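Putative polyketide cyclase (Acidithiobacillus ferrooxidans, PDB 3F9S) probably catalyses ring closure of a polyketide-like substrate, as in other SnoaL-like cyclases, although its own reaction is not established. Local coordinates at residues K9-T13 / I74-F78. Numbering follows the deposited sequence.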
loop_
_atom_site.group_PDB
_atom_site.type_symbol
_atom_site.label_atom_id
_atom_site.label_comp_id
_atom_site.label_asym_id
_atom_site.label_seq_id
_atom_site.Cartn_x
_atom_site.Cartn_y
_atom_site.Cartn_z
ATOM N N LYS A 9 -13.664 11.983 -4.587
ATOM C CA LYS A 9 -13.754 10.538 -4.904
ATOM C C LYS A 9 -14.143 10.272 -6.363
ATOM O O LYS A 9 -13.559 9.386 -7.028
ATOM C CB LYS A 9 -14.718 9.819 -3.972
ATOM C CG LYS A 9 -14.144 9.730 -2.572
ATOM C CD LYS A 9 -15.034 8.898 -1.711
ATOM C CE LYS A 9 -14.575 8.844 -0.261
ATOM N NZ LYS A 9 -15.398 7.900 0.540
ATOM N N GLU A 10 -15.114 11.051 -6.836
ATOM C CA GLU A 10 -15.573 10.942 -8.221
ATOM C C GLU A 10 -14.422 11.321 -9.157
ATOM O O GLU A 10 -14.215 10.669 -10.174
ATOM C CB GLU A 10 -16.837 11.784 -8.441
ATOM C CG GLU A 10 -18.077 11.148 -7.787
ATOM C CD GLU A 10 -19.225 12.119 -7.514
ATOM O OE1 GLU A 10 -19.059 13.031 -6.677
ATOM O OE2 GLU A 10 -20.323 11.936 -8.083
ATOM N N ILE A 11 -13.674 12.353 -8.787
ATOM C CA ILE A 11 -12.523 12.813 -9.567
ATOM C C ILE A 11 -11.474 11.712 -9.695
ATOM O O ILE A 11 -11.040 11.416 -10.805
ATOM C CB ILE A 11 -11.911 14.084 -8.960
ATOM C CG1 ILE A 11 -12.838 15.269 -9.202
ATOM C CG2 ILE A 11 -10.513 14.363 -9.547
ATOM C CD1 ILE A 11 -12.553 16.401 -8.287
ATOM N N LEU A 12 -11.097 11.093 -8.578
ATOM C CA LEU A 12 -10.119 9.990 -8.597
ATOM C C LEU A 12 -10.592 8.837 -9.423
ATOM O O LEU A 12 -9.814 8.251 -10.162
ATOM C CB LEU A 12 -9.814 9.420 -7.209
ATOM C CG LEU A 12 -8.778 10.086 -6.332
ATOM C CD1 LEU A 12 -8.507 9.209 -5.091
ATOM C CD2 LEU A 12 -7.493 10.364 -7.116
ATOM N N THR A 13 -11.865 8.514 -9.258
ATOM C CA THR A 13 -12.472 7.454 -10.018
ATOM C C THR A 13 -12.356 7.737 -11.522
ATOM O O THR A 13 -11.875 6.863 -12.243
ATOM C CB THR A 13 -13.912 7.196 -9.611
ATOM O OG1 THR A 13 -13.979 6.966 -8.197
ATOM C CG2 THR A 13 -14.487 5.968 -10.369
ATOM N N ILE A 74 -10.863 0.072 -8.651
ATOM C CA ILE A 74 -10.846 0.728 -7.359
ATOM C C ILE A 74 -11.688 -0.121 -6.430
ATOM O O ILE A 74 -12.792 -0.535 -6.783
ATOM C CB ILE A 74 -11.394 2.164 -7.434
ATOM C CG1 ILE A 74 -10.504 3.037 -8.318
ATOM C CG2 ILE A 74 -11.476 2.800 -6.036
ATOM C CD1 ILE A 74 -11.063 4.412 -8.551
ATOM N N GLN A 75 -11.117 -0.406 -5.273
ATOM C CA GLN A 75 -11.767 -1.174 -4.234
ATOM C C GLN A 75 -12.364 -0.258 -3.199
ATOM O O GLN A 75 -13.507 -0.444 -2.814
ATOM C CB GLN A 75 -10.783 -2.131 -3.581
ATOM C CG GLN A 75 -10.204 -3.112 -4.572
ATOM C CD GLN A 75 -11.254 -3.926 -5.263
ATOM O OE1 GLN A 75 -11.540 -3.723 -6.449
ATOM N NE2 GLN A 75 -11.888 -4.799 -4.515
ATOM N N GLY A 76 -11.581 0.670 -2.683
ATOM C CA GLY A 76 -12.064 1.584 -1.675
ATOM C C GLY A 76 -11.500 2.960 -1.891
ATOM O O GLY A 76 -10.423 3.111 -2.478
ATOM N N LEU A 77 -12.252 3.963 -1.445
ATOM C CA LEU A 77 -11.799 5.359 -1.477
ATOM C C LEU A 77 -12.028 5.860 -0.074
ATOM O O LEU A 77 -13.138 5.749 0.427
ATOM C CB LEU A 77 -12.587 6.191 -2.470
ATOM C CG LEU A 77 -12.287 5.880 -3.927
ATOM C CD1 LEU A 77 -13.254 6.610 -4.824
ATOM C CD2 LEU A 77 -10.850 6.231 -4.292
ATOM N N PHE A 78 -10.964 6.359 0.552
ATOM C CA PHE A 78 -10.996 6.780 1.945
ATOM C C PHE A 78 -10.516 8.221 1.974
ATOM O O PHE A 78 -9.334 8.466 1.807
ATOM C CB PHE A 78 -10.119 5.848 2.770
ATOM C CG PHE A 78 -10.431 4.414 2.540
ATOM C CD1 PHE A 78 -11.423 3.776 3.272
ATOM C CD2 PHE A 78 -9.748 3.694 1.554
ATOM C CE1 PHE A 78 -11.720 2.427 3.035
ATOM C CE2 PHE A 78 -10.062 2.372 1.315
ATOM C CZ PHE A 78 -11.031 1.740 2.056
#
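Two peptide carbonyls are the flat groups where Lys-9 and Leu-77 meet. The ammonium of Lys-9 stands over one face of the Leu-77 carbonyl, with NZ 3.1 Å from O and 52° out of the plane, a hydrogen bond that bypasses the lone pairs. The Lys-9 carbonyl is gripped from opposite faces by Thr-13: the helical N on one side and, on the other, OG1, tilted 35° from the plane, at 2.7 Å from Lys-9 O. Leu-77 CD1 packs beside this oxygen, which accepts two hydrogen bonds, 3.6 Å from Lys-9 O, and touches Thr-13 OG1 at 3.5 Å.

With CG anti to its carbonyl carbon (chi1 -70°) and the chain extended beyond it, Lys-9 lays its methylenes alongside Leu-77, Lys-9 CD coming within 3.7 Å of Leu-77 CB, as the two side chains run past each other in opposite directions. The other Leu-77 methyl, CD2, meets Leu-12 CD1 at 3.9 Å, while Ile-74 rests CD1 on Thr-13 CA, 3.7 Å away. NZ also forms a salt bridge with Asp-80 of the second subunit; an alanine at Lys-9 would probably leave that carboxylate without this mate and uncover one flank of Leu-77.

A classic beta bulge, in which Gln-75 and Gly-76 both face Thr-87, shifts the alternation of strand 71-80 and turns both Ile-74 and Leu-77 toward the helix. Phe-78 points away and packs on Val-85 of the second subunit. The contact thus seats the start of helix 8-21 on the strand that edges the curved sheet within this chain, as expected of an NTF2-like fold, while Leu-12 reaches further across it to Val-84 of strand 83-93 and to Tyr-116 and Phe-118 of strand 107-118.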